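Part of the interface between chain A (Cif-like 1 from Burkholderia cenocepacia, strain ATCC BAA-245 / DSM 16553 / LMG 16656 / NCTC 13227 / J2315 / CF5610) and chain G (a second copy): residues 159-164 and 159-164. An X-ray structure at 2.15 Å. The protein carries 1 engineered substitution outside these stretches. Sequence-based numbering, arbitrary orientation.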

# COMPACT_ATOMS: atom_id res chain seq x y z
N ALA A 159 2.34 -24.23 32.09
CA ALA A 159 1.66 -23.33 31.16
C ALA A 159 1.58 -23.96 29.78
O ALA A 159 0.57 -23.83 29.08
CB ALA A 159 2.37 -21.96 31.08
N LYS A 160 2.63 -24.70 29.39
CA LYS A 160 2.66 -25.33 28.08
C LYS A 160 1.70 -26.51 27.99
O LYS A 160 0.98 -26.65 26.99
CB LYS A 160 4.07 -25.81 27.76
CG LYS A 160 4.93 -24.80 27.00
CD LYS A 160 6.35 -25.32 26.85
CE LYS A 160 6.39 -26.69 26.19
NZ LYS A 160 7.76 -27.29 26.26
N ALA A 161 1.65 -27.37 29.01
CA ALA A 161 0.82 -28.57 28.90
C ALA A 161 -0.66 -28.23 29.02
O ALA A 161 -1.51 -28.91 28.44
CB ALA A 161 1.23 -29.59 29.96
N SER A 162 -0.99 -27.21 29.81
CA SER A 162 -2.35 -26.70 29.97
C SER A 162 -2.87 -25.93 28.75
O SER A 162 -4.06 -25.60 28.72
CB SER A 162 -2.42 -25.87 31.24
OG SER A 162 -2.01 -24.54 31.02
N ALA A 163 -2.02 -25.61 27.77
CA ALA A 163 -2.35 -24.67 26.69
C ALA A 163 -2.88 -23.34 27.22
O ALA A 163 -3.96 -22.87 26.85
CB ALA A 163 -3.35 -25.29 25.71
N ASP A 164 -2.09 -22.74 28.11
CA ASP A 164 -2.46 -21.48 28.74
C ASP A 164 -2.76 -20.41 27.68
O ASP A 164 -1.93 -20.19 26.78
CB ASP A 164 -1.33 -21.03 29.67
CG ASP A 164 -1.75 -19.89 30.59
OD1 ASP A 164 -2.49 -18.99 30.16
OD2 ASP A 164 -1.33 -19.89 31.76
N ALA G 159 -1.78 -33.84 21.67
CA ALA G 159 -1.21 -32.78 20.86
C ALA G 159 -1.17 -31.47 21.63
O ALA G 159 -0.23 -30.68 21.49
CB ALA G 159 -1.99 -32.62 19.56
N LYS G 160 -2.19 -31.22 22.46
CA LYS G 160 -2.23 -30.00 23.26
C LYS G 160 -1.19 -30.04 24.38
O LYS G 160 -0.49 -29.05 24.63
CB LYS G 160 -3.63 -29.79 23.83
CG LYS G 160 -4.54 -28.90 22.97
CD LYS G 160 -5.99 -28.83 23.49
CE LYS G 160 -6.08 -28.44 24.96
NZ LYS G 160 -7.49 -28.38 25.46
N ALA G 161 -1.06 -31.18 25.06
CA ALA G 161 -0.13 -31.26 26.17
C ALA G 161 1.31 -31.29 25.68
O ALA G 161 2.19 -30.74 26.34
CB ALA G 161 -0.43 -32.50 27.02
N SER G 162 1.56 -31.89 24.50
CA SER G 162 2.89 -31.91 23.91
C SER G 162 3.35 -30.54 23.43
O SER G 162 4.54 -30.39 23.11
CB SER G 162 2.94 -32.85 22.70
OG SER G 162 2.34 -34.11 22.95
N ALA G 163 2.45 -29.57 23.33
CA ALA G 163 2.70 -28.36 22.55
C ALA G 163 3.22 -28.77 21.18
O ALA G 163 4.28 -28.35 20.71
CB ALA G 163 3.67 -27.42 23.27
N ASP G 164 2.45 -29.65 20.54
CA ASP G 164 2.80 -30.19 19.23
C ASP G 164 3.08 -29.02 18.25
O ASP G 164 2.23 -28.15 18.12
CB ASP G 164 1.67 -31.08 18.72
CG ASP G 164 2.01 -31.83 17.43
OD1 ASP G 164 2.71 -31.28 16.54
OD2 ASP G 164 1.53 -32.96 17.27

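Each stretch carries the last part of a helix and the turn that follows it, and the two copies meet at these helix termini in a nearly symmetric arrangement. The backbones come closest at the two copies of Ala161, whose CA atoms, A:Ala161 CA and G:Ala161 CA, lie 3.9 Å apart. To each side of this point the register pairs A:Lys160 with G:Ala163 and A:Ala163 with G:Lys160, with a CA to CA separation of 6.3 Å in both cases, so the chains run past one another in opposite senses.

Both helices finish in a Schellman motif. A:Ala163 and G:Ala163 are the first residues to leave helical geometry, and each has positive phi, 52° and 50° respectively. In chain A the turn is closed by A:Asp164 N, which donates to A:Ala159 O at 3.0 Å, and by A:Ala163 N, which donates to A:Lys160 O at 3.3 Å. Chain G repeats the pattern, with G:Asp164 N to G:Ala159 O at 3.0 Å and G:Ala163 N to G:Lys160 O at 3.3 Å. These bonds close the turn at the end of each helix; residues 160, 161 and 163 of each chain make the contact.

No hydrogen bond crosses between the stretches. The most direct polar approach is a CA-H...O contact from G:Ala161 CA to A:Ala161 O, 3.5 Å long with an angle of 154° at the hydrogen. Nearby, A:Lys160 O and G:Lys160 O face each other at 3.7 Å; two carbonyl oxygens at this distance cannot bond to one another, but each accepts from the Ala163 amide of its own chain. The contact therefore depends chiefly on close packing, and it is small, burying 244 Å² in total over both sides.

At its center the small side chain of alanine accompanies the close backbone approach. The CA-to-CB bonds of A:Ala161 and G:Ala161 point sideways, and the methyl groups make an apolar contact of 4.5 Å from A:Ala161 CB to G:Ala161 CB.

The flanking contacts each set a lysine against an alanine. A:Lys160 CE lies 4.1 Å from G:Ala163 CB, and the reciprocal pair, G:Lys160 CE and A:Ala163 CB, is separated by 4.2 Å. Both alanines direct CA-to-CB toward the other stretch, whereas both lysines leave their backbone sideways. The two lysines share nearly the same conformation, with chi1 between wells at -92° and -94°, then t, p and t. A long aliphatic chain suits this position because it offers carbon to the opposing methyl while its charged end remains free to bond: both NZ atoms are hydrogen-bonded elsewhere in the structure.

The remaining side chains lie outside the contact. A:Ser162 and G:Ser162 point away, and their rotamers differ, p in chain A and m in chain G, a departure from the symmetry that leaves the packed surface undisturbed. A:Asp164 and G:Asp164 contribute through their backbone amides, which help close the turns.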